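Local coordinates for protein putative agmatinase (PDB 3LHL) that probably hydrolyses agmatine to putrescine and urea, as a manganese-dependent member of the arginase family, at residues A[97-102]-A[135-140]; A[200-204]-A[246-250]; A[205-210]-A[221-227]. All coordinates share one frame; numbering follows the deposited sequence.

In the fold
All three contacts gather at or beyond the C-terminal ends of the central strands of the parallel sheet, where the arginase family places its manganese cluster. Contact 1 comes first along the chain and joins the loop after strand 90-95 and the start of helix 101-111 to the loop before helix 140-148. Contact 2 pairs the neighbouring strands 196-202 and 240-247; its centre is about 11 Å from that of contact 1, and the two share a manganese ion and touch directly through H98, T200, V247 and E248. Contact 3 lies wholly within the connection between those strands, its centre about 12 Å from that of contact 2 and about 22 Å from that of contact 1, and carries the chain outward from the metal site.

Contact 1: residues A[97-102]-A[135-140]; sequences EHLVTL and NSHATV. With MN (manganese (II) ion), chain B.
V140 reaches across from the start of helix 140-148 to H98, and its two methyls do different work. Its CB lies 4.0 Å from H98 O, close to the backbone of the other segment. CG1, set between the backbone N and the carbonyl carbon (chi1 70°), goes over one face of the H98 imidazole, 4.0 Å from the ring centroid and 14° off the ring normal, a CH-pi contact. CG2 instead heads for the backbone, meeting H98 O at 3.5 Å and then L102 N, with T101 CB and L102 CB further along. A branched valine suits this place because one short side chain can both cover a ring and pack against the backbone at the start of helix 101-111.

The ring it covers is a metal ligand: H98 ND1 binds manganese at 2.2 Å, and D121, D125 and D202 complete the set of protein ligands on that ion. This is the metal site of the arginase fold, in which loops following the parallel strands supply the ligands. Histidine suits it by offering a second ring nitrogen, NE2, which is hydrogen-bonded to T200, so the rotation of the imidazole is fixed.

Beside this, H137 CB packs against H98 N at 3.8 Å and against E97 CB, while its imidazole leads away from the interface. E97 turns its carboxylate to the hydroxyls of T20 and T21. Further from the metal, the forked L99 can touch two backbone carbonyls of the loop: CD1 lies 3.6 Å from S136 O, and CD2 meets N135 O. L102 CD2 approaches N135 OD1 at 3.7 Å, the two side chains crossing at about a right angle. Within the loop, S136 OG accepts from A138 N in an ST turn, which holds the chain bent just before helix 140-148.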
loop_
_atom_site.group_PDB
_atom_site.type_symbol
_atom_site.label_atom_id
_atom_site.label_comp_id
_atom_site.label_asym_id
_atom_site.label_seq_id
_atom_site.Cartn_x
_atom_site.Cartn_y
_atom_site.Cartn_z
ATOM N N GLU A 97 4.607 -8.541 3.319
ATOM C CA GLU A 97 5.255 -8.237 2.048
ATOM C C GLU A 97 4.323 -7.669 0.984
ATOM O O GLU A 97 3.096 -7.821 1.046
ATOM C CB GLU A 97 5.980 -9.463 1.506
ATOM C CG GLU A 97 5.092 -10.606 1.132
ATOM C CD GLU A 97 5.879 -11.739 0.509
ATOM O OE1 GLU A 97 6.739 -12.322 1.210
ATOM O OE2 GLU A 97 5.639 -12.039 -0.681
ATOM N N HIS A 98 4.923 -7.021 -0.006
ATOM C CA HIS A 98 4.165 -6.377 -1.068
ATOM C C HIS A 98 3.373 -7.315 -1.980
ATOM O O HIS A 98 2.467 -6.880 -2.680
ATOM C CB HIS A 98 5.104 -5.500 -1.898
ATOM C CG HIS A 98 4.460 -4.251 -2.412
ATOM N ND1 HIS A 98 5.184 -3.187 -2.903
ATOM C CD2 HIS A 98 3.158 -3.897 -2.511
ATOM C CE1 HIS A 98 4.357 -2.230 -3.279
ATOM N NE2 HIS A 98 3.122 -2.636 -3.052
ATOM N N LEU A 99 3.689 -8.602 -1.967
ATOM C CA LEU A 99 2.960 -9.522 -2.835
ATOM C C LEU A 99 1.463 -9.592 -2.509
ATOM O O LEU A 99 0.653 -9.834 -3.402
ATOM C CB LEU A 99 3.579 -10.922 -2.778
ATOM C CG LEU A 99 2.995 -11.962 -3.745
ATOM C CD1 LEU A 99 3.073 -11.467 -5.187
ATOM C CD2 LEU A 99 3.756 -13.265 -3.589
ATOM N N VAL A 100 1.094 -9.362 -1.246
ATOM C CA VAL A 100 -0.316 -9.417 -0.849
ATOM C C VAL A 100 -1.182 -8.472 -1.679
ATOM O O VAL A 100 -2.395 -8.650 -1.776
ATOM C CB VAL A 100 -0.526 -9.062 0.657
ATOM C CG1 VAL A 100 0.305 -9.986 1.538
ATOM C CG2 VAL A 100 -0.184 -7.607 0.911
ATOM N N THR A 101 -0.548 -7.466 -2.269
ATOM C CA THR A 101 -1.242 -6.494 -3.096
ATOM C C THR A 101 -1.792 -7.090 -4.402
ATOM O O THR A 101 -2.823 -6.640 -4.906
ATOM C CB THR A 101 -0.296 -5.318 -3.439
ATOM O OG1 THR A 101 0.002 -4.588 -2.242
ATOM C CG2 THR A 101 -0.932 -4.381 -4.460
ATOM N N LEU A 102 -1.121 -8.106 -4.941
ATOM C CA LEU A 102 -1.561 -8.703 -6.202
ATOM C C LEU A 102 -2.985 -9.257 -6.148
ATOM O O LEU A 102 -3.841 -8.833 -6.925
ATOM C CB LEU A 102 -0.571 -9.785 -6.656
ATOM C CG LEU A 102 -0.877 -10.568 -7.940
ATOM C CD1 LEU A 102 -1.229 -9.617 -9.093
ATOM C CD2 LEU A 102 0.339 -11.416 -8.296
ATOM N N ASN A 135 6.044 -14.745 -8.739
ATOM C CA ASN A 135 5.245 -14.102 -7.710
ATOM C C ASN A 135 6.106 -13.844 -6.490
ATOM O O ASN A 135 6.378 -14.745 -5.697
ATOM C CB ASN A 135 4.043 -14.976 -7.351
ATOM C CG ASN A 135 3.092 -15.153 -8.520
ATOM O OD1 ASN A 135 2.653 -14.175 -9.123
ATOM N ND2 ASN A 135 2.774 -16.400 -8.851
ATOM N N SER A 136 6.538 -12.595 -6.364
ATOM C CA SER A 136 7.394 -12.155 -5.274
ATOM C C SER A 136 7.044 -10.716 -4.931
ATOM O O SER A 136 6.353 -10.037 -5.696
ATOM C CB SER A 136 8.857 -12.237 -5.720
ATOM O OG SER A 136 9.710 -11.503 -4.861
ATOM N N HIS A 137 7.518 -10.245 -3.783
ATOM C CA HIS A 137 7.252 -8.867 -3.395
ATOM C C HIS A 137 7.951 -7.922 -4.377
ATOM O O HIS A 137 7.517 -6.787 -4.576
ATOM C CB HIS A 137 7.760 -8.596 -1.969
ATOM C CG HIS A 137 9.208 -8.920 -1.760
ATOM N ND1 HIS A 137 9.649 -10.184 -1.425
ATOM C CD2 HIS A 137 10.316 -8.142 -1.826
ATOM C CE1 HIS A 137 10.965 -10.170 -1.290
ATOM N NE2 HIS A 137 11.394 -8.944 -1.529
ATOM N N ALA A 138 9.020 -8.414 -5.002
ATOM C CA ALA A 138 9.819 -7.628 -5.947
ATOM C C ALA A 138 9.331 -7.621 -7.397
ATOM O O ALA A 138 9.922 -6.949 -8.249
ATOM C CB ALA A 138 11.266 -8.103 -5.906
ATOM N N THR A 139 8.263 -8.360 -7.682
ATOM C CA THR A 139 7.730 -8.417 -9.040
ATOM C C THR A 139 6.264 -8.008 -9.065
ATOM O O THR A 139 5.634 -8.033 -10.120
ATOM C CB THR A 139 7.801 -9.847 -9.614
ATOM O OG1 THR A 139 6.857 -10.671 -8.920
ATOM C CG2 THR A 139 9.204 -10.446 -9.447
ATOM N N VAL A 140 5.725 -7.628 -7.911
ATOM C CA VAL A 140 4.312 -7.279 -7.815
ATOM C C VAL A 140 3.782 -6.279 -8.852
ATOM O O VAL A 140 2.712 -6.493 -9.423
ATOM C CB VAL A 140 3.949 -6.781 -6.377
ATOM C CG1 VAL A 140 4.576 -5.413 -6.100
ATOM C CG2 VAL A 140 2.434 -6.731 -6.218
HETATM MN MN MN B . 7.384 -2.874 -2.817
#

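Contact 2: residues A[200-204]-A[246-250]; sequences TIDLD and IVELS. With MN (manganese (II) ion), chain C; MN (manganese (II) ion), chain B.
D202 sends its carboxylate out from the end of strand 196-202 with CG anti to the backbone N (chi1 -180°), while E248 has its CG anti to the carbonyl carbon, which puts that atom 3.3 Å from D202 OD2. The E248 chain crosses that of D202 at a slant, the carboxylate planes 36° apart. A bend at chi2 then turns the E248 carboxylate toward the backbone N of H98, whose hydrogen bond holds OE2 in place.

D202 OD2 bridges two manganese ions, at 2.2 Å from the one H98 binds and 2.4 Å from the other. D204, in the 3-10 segment just after the strand, faces this second ion and binds it through OD2 at 2.0 Å; D121 and H123 complete its protein ligands.

The strands run parallel, I201 beside I246 and D202 beside V247. V247 N donates to I201 O, and L203 N to V247 O at 2.9 Å with an N-H...O angle of 162°, so the pairing continues as the first chain leaves its strand. I201 and I246 meet on the face opposite D202 and V247, under helix 258-278, and L203 CD1 packs on L249 CB at 3.8 Å. V247 touches H98.

E248, a ligand of a third manganese seen for this protein, binds no metal here; D202 and D204, a DxD pattern at a strand end, are characteristic of the binuclear manganese site of the arginase fold.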
loop_
_atom_site.group_PDB
_atom_site.type_symbol
_atom_site.label_atom_id
_atom_site.label_comp_id
_atom_site.label_asym_id
_atom_site.label_seq_id
_atom_site.Cartn_x
_atom_site.Cartn_y
_atom_site.Cartn_z
ATOM N N THR A 200 -1.475 1.613 -3.473
ATOM C CA THR A 200 -0.594 0.677 -2.791
ATOM C C THR A 200 0.649 1.419 -2.315
ATOM O O THR A 200 1.424 1.955 -3.112
ATOM C CB THR A 200 -0.174 -0.505 -3.712
ATOM O OG1 THR A 200 0.737 -1.357 -3.000
ATOM C CG2 THR A 200 0.488 0.003 -4.993
ATOM N N ILE A 201 0.829 1.448 -1.003
ATOM C CA ILE A 201 1.958 2.138 -0.401
ATOM C C ILE A 201 2.959 1.208 0.282
ATOM O O ILE A 201 2.664 0.617 1.326
ATOM C CB ILE A 201 1.469 3.174 0.643
ATOM C CG1 ILE A 201 0.759 4.326 -0.070
ATOM C CG2 ILE A 201 2.646 3.688 1.483
ATOM C CD1 ILE A 201 0.203 5.377 0.870
ATOM N N ASP A 202 4.136 1.067 -0.322
ATOM C CA ASP A 202 5.198 0.271 0.278
ATOM C C ASP A 202 5.847 1.284 1.224
ATOM O O ASP A 202 6.402 2.286 0.772
ATOM C CB ASP A 202 6.213 -0.171 -0.772
ATOM C CG ASP A 202 7.326 -1.001 -0.179
ATOM O OD1 ASP A 202 7.801 -0.650 0.918
ATOM O OD2 ASP A 202 7.733 -1.996 -0.808
ATOM N N LEU A 203 5.762 1.041 2.528
ATOM C CA LEU A 203 6.312 1.974 3.501
ATOM C C LEU A 203 7.804 2.269 3.373
ATOM O O LEU A 203 8.273 3.272 3.911
ATOM C CB LEU A 203 5.982 1.509 4.924
ATOM C CG LEU A 203 4.477 1.452 5.240
ATOM C CD1 LEU A 203 4.244 0.774 6.581
ATOM C CD2 LEU A 203 3.896 2.862 5.234
ATOM N N ASP A 204 8.564 1.425 2.672
ATOM C CA ASP A 204 9.987 1.730 2.535
ATOM C C ASP A 204 10.215 2.891 1.572
ATOM O O ASP A 204 11.349 3.200 1.225
ATOM C CB ASP A 204 10.816 0.508 2.100
ATOM C CG ASP A 204 10.487 0.021 0.702
ATOM O OD1 ASP A 204 10.048 0.823 -0.150
ATOM O OD2 ASP A 204 10.694 -1.182 0.453
ATOM N N ILE A 246 -1.040 -0.708 2.807
ATOM C CA ILE A 246 0.277 -0.222 3.205
ATOM C C ILE A 246 1.022 -1.522 3.494
ATOM O O ILE A 246 0.465 -2.440 4.097
ATOM C CB ILE A 246 0.238 0.673 4.475
ATOM C CG1 ILE A 246 -0.376 -0.090 5.651
ATOM C CG2 ILE A 246 -0.541 1.953 4.186
ATOM C CD1 ILE A 246 -0.414 0.715 6.949
ATOM N N VAL A 247 2.272 -1.617 3.064
ATOM C CA VAL A 247 3.001 -2.859 3.257
ATOM C C VAL A 247 4.474 -2.688 3.578
ATOM O O VAL A 247 5.009 -1.588 3.537
ATOM C CB VAL A 247 2.894 -3.739 1.976
ATOM C CG1 VAL A 247 1.431 -4.072 1.678
ATOM C CG2 VAL A 247 3.502 -2.996 0.792
ATOM N N GLU A 248 5.107 -3.814 3.899
ATOM C CA GLU A 248 6.531 -3.902 4.189
ATOM C C GLU A 248 7.025 -3.385 5.543
ATOM O O GLU A 248 8.233 -3.212 5.743
ATOM C CB GLU A 248 7.334 -3.273 3.037
ATOM C CG GLU A 248 7.194 -4.030 1.711
ATOM C CD GLU A 248 7.660 -5.494 1.790
ATOM O OE1 GLU A 248 7.808 -6.020 2.913
ATOM O OE2 GLU A 248 7.864 -6.129 0.724
ATOM N N LEU A 249 6.105 -3.125 6.467
ATOM C CA LEU A 249 6.519 -2.719 7.803
ATOM C C LEU A 249 7.026 -4.009 8.439
ATOM O O LEU A 249 6.286 -4.988 8.535
ATOM C CB LEU A 249 5.350 -2.197 8.643
ATOM C CG LEU A 249 5.666 -2.219 10.154
ATOM C CD1 LEU A 249 6.659 -1.101 10.503
ATOM C CD2 LEU A 249 4.391 -2.058 10.964
ATOM N N SER A 250 8.292 -4.015 8.837
ATOM C CA SER A 250 8.896 -5.177 9.477
ATOM C C SER A 250 9.453 -4.623 10.786
ATOM O O SER A 250 10.604 -4.207 10.858
ATOM C CB SER A 250 10.013 -5.741 8.603
ATOM O OG SER A 250 10.372 -7.036 9.037
HETATM MN MN MN C . 9.989 -1.598 -1.414
HETATM MN MN MN B . 7.384 -2.874 -2.817
#

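Contact 3: residues A[205-210]-A[221-227]; sequences VLDASV and GVNYREF
Hydrogen bonds join D207 to the chain at G221 and V222 in two ways. Its backbone N donates to V222 O at 2.9 Å with an N-H...O angle of 166°, and its carboxylate accepts from G221 N, OD1 using its anti lone pair. Having CG anti to the backbone N (chi1 -179°) carries the carboxylate to G221. The backbone separately sets D207 CB in packing contact with G221 O, at 3.5 Å. Glycine fits here because a CB would run into the backbone of 205-207. The other oxygen, OD2, is met from above the carboxylate plane by S209 N in an Asx turn, so one aspartate both ties the two segments and shapes its own loop.

A water adds a bridge: it donates to V205 O at 2.7 Å and accepts from V222 N, linking two backbone groups that do not bond directly. V205 O also accepts a hydrogen bond from R159 NH1.

Apolar contacts gather on F227. L206 CD2 reaches F227 CB at 3.8 Å and also lies near V222 O, while V205 CG1 comes to F227 CE1 at 3.7 Å; both aliphatic side chains cross the phenylalanine at about a right angle. They tie loop 205-210 to helix 224-227, and V210 CG2 adds a looser contact with N223 CA.

Capping bonds start the short helix 224-227. E226 N donates to N223 OD1 at 2.8 Å, and N223 N donates in return to E226 OE1, each side-chain oxygen accepting from the other residue's backbone N-H. This reciprocal pair is a capping box, here at the N-terminus of a helix in the connection between strands 196-202 and 240-247.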
loop_
_atom_site.group_PDB
_atom_site.type_symbol
_atom_site.label_atom_id
_atom_site.label_comp_id
_atom_site.label_asym_id
_atom_site.label_seq_id
_atom_site.Cartn_x
_atom_site.Cartn_y
_atom_site.Cartn_z
ATOM N N VAL A 205 9.134 3.532 1.131
ATOM C CA VAL A 205 9.276 4.684 0.255
ATOM C C VAL A 205 9.913 5.764 1.131
ATOM O O VAL A 205 10.601 6.664 0.643
ATOM C CB VAL A 205 7.909 5.188 -0.284
ATOM C CG1 VAL A 205 7.056 5.760 0.854
ATOM C CG2 VAL A 205 8.140 6.232 -1.362
ATOM N N LEU A 206 9.677 5.658 2.438
ATOM C CA LEU A 206 10.241 6.598 3.397
ATOM C C LEU A 206 11.735 6.303 3.495
ATOM O O LEU A 206 12.157 5.165 3.284
ATOM C CB LEU A 206 9.582 6.416 4.768
ATOM C CG LEU A 206 8.110 6.827 4.855
ATOM C CD1 LEU A 206 7.466 6.207 6.085
ATOM C CD2 LEU A 206 8.011 8.346 4.892
ATOM N N ASP A 207 12.530 7.321 3.802
ATOM C CA ASP A 207 13.968 7.131 3.919
ATOM C C ASP A 207 14.298 6.016 4.906
ATOM O O ASP A 207 13.602 5.824 5.900
ATOM C CB ASP A 207 14.655 8.417 4.375
ATOM C CG ASP A 207 16.159 8.251 4.483
ATOM O OD1 ASP A 207 16.789 7.976 3.439
ATOM O OD2 ASP A 207 16.705 8.379 5.603
ATOM N N ALA A 208 15.372 5.289 4.624
ATOM C CA ALA A 208 15.802 4.186 5.471
ATOM C C ALA A 208 16.073 4.578 6.922
ATOM O O ALA A 208 15.757 3.817 7.832
ATOM C CB ALA A 208 17.046 3.528 4.872
ATOM N N SER A 209 16.649 5.758 7.147
ATOM C CA SER A 209 16.956 6.197 8.511
ATOM C C SER A 209 15.714 6.670 9.257
ATOM O O SER A 209 15.724 6.809 10.480
ATOM C CB SER A 209 17.995 7.319 8.491
ATOM O OG SER A 209 19.217 6.869 7.939
ATOM N N VAL A 210 14.648 6.925 8.509
ATOM C CA VAL A 210 13.391 7.367 9.091
ATOM C C VAL A 210 12.528 6.144 9.395
ATOM O O VAL A 210 11.925 6.053 10.463
ATOM C CB VAL A 210 12.624 8.288 8.113
ATOM C CG1 VAL A 210 11.210 8.563 8.638
ATOM C CG2 VAL A 210 13.403 9.591 7.912
ATOM N N GLY A 221 15.385 8.491 0.748
ATOM C CA GLY A 221 13.946 8.645 0.617
ATOM C C GLY A 221 13.444 9.914 1.287
ATOM O O GLY A 221 14.236 10.708 1.801
ATOM N N VAL A 222 12.128 10.115 1.281
ATOM C CA VAL A 222 11.532 11.296 1.909
ATOM C C VAL A 222 11.294 11.060 3.396
ATOM O O VAL A 222 11.175 9.914 3.843
ATOM C CB VAL A 222 10.176 11.657 1.265
ATOM C CG1 VAL A 222 10.394 12.288 -0.105
ATOM C CG2 VAL A 222 9.309 10.411 1.149
ATOM N N ASN A 223 11.248 12.141 4.168
ATOM C CA ASN A 223 10.990 12.019 5.599
ATOM C C ASN A 223 9.476 12.023 5.769
ATOM O O ASN A 223 8.746 12.086 4.783
ATOM C CB ASN A 223 11.617 13.176 6.383
ATOM C CG ASN A 223 11.201 14.537 5.860
ATOM O OD1 ASN A 223 10.045 14.754 5.490
ATOM N ND2 ASN A 223 12.142 15.470 5.847
ATOM N N TYR A 224 8.998 11.969 7.007
ATOM C CA TYR A 224 7.560 11.942 7.233
ATOM C C TYR A 224 6.836 13.249 6.920
ATOM O O TYR A 224 5.712 13.232 6.421
ATOM C CB TYR A 224 7.233 11.541 8.676
ATOM C CG TYR A 224 5.750 11.321 8.859
ATOM C CD1 TYR A 224 5.165 10.102 8.521
ATOM C CD2 TYR A 224 4.912 12.363 9.261
ATOM C CE1 TYR A 224 3.789 9.926 8.566
ATOM C CE2 TYR A 224 3.528 12.198 9.311
ATOM C CZ TYR A 224 2.976 10.975 8.959
ATOM O OH TYR A 224 1.613 10.801 8.975
ATOM N N ARG A 225 7.465 14.376 7.229
ATOM C CA ARG A 225 6.838 15.670 6.986
ATOM C C ARG A 225 6.551 15.864 5.501
ATOM O O ARG A 225 5.504 16.390 5.120
ATOM C CB ARG A 225 7.731 16.804 7.496
ATOM C CG ARG A 225 6.951 17.938 8.143
ATOM C CD ARG A 225 7.805 19.179 8.309
ATOM N NE ARG A 225 9.108 18.854 8.873
ATOM C CZ ARG A 225 10.093 19.731 9.029
ATOM N NH1 ARG A 225 9.925 20.996 8.665
ATOM N NH2 ARG A 225 11.250 19.335 9.536
ATOM N N GLU A 226 7.487 15.436 4.661
ATOM C CA GLU A 226 7.317 15.544 3.217
ATOM C C GLU A 226 6.249 14.559 2.747
ATOM O O GLU A 226 5.374 14.906 1.956
ATOM C CB GLU A 226 8.636 15.236 2.505
ATOM C CG GLU A 226 9.771 16.196 2.851
ATOM C CD GLU A 226 11.127 15.703 2.373
ATOM O OE1 GLU A 226 11.559 14.619 2.815
ATOM O OE2 GLU A 226 11.761 16.403 1.558
ATOM N N PHE A 227 6.312 13.332 3.251
ATOM C CA PHE A 227 5.358 12.308 2.847
ATOM C C PHE A 227 3.899 12.618 3.167
ATOM O O PHE A 227 3.022 12.416 2.324
ATOM C CB PHE A 227 5.714 10.959 3.475
ATOM C CG PHE A 227 4.879 9.819 2.954
ATOM C CD1 PHE A 227 5.119 9.286 1.688
ATOM C CD2 PHE A 227 3.826 9.309 3.705
ATOM C CE1 PHE A 227 4.321 8.264 1.177
ATOM C CE2 PHE A 227 3.018 8.283 3.202
ATOM C CZ PHE A 227 3.267 7.761 1.936
HETATM O O HOH W 1 10.641 8.742 -1.129
#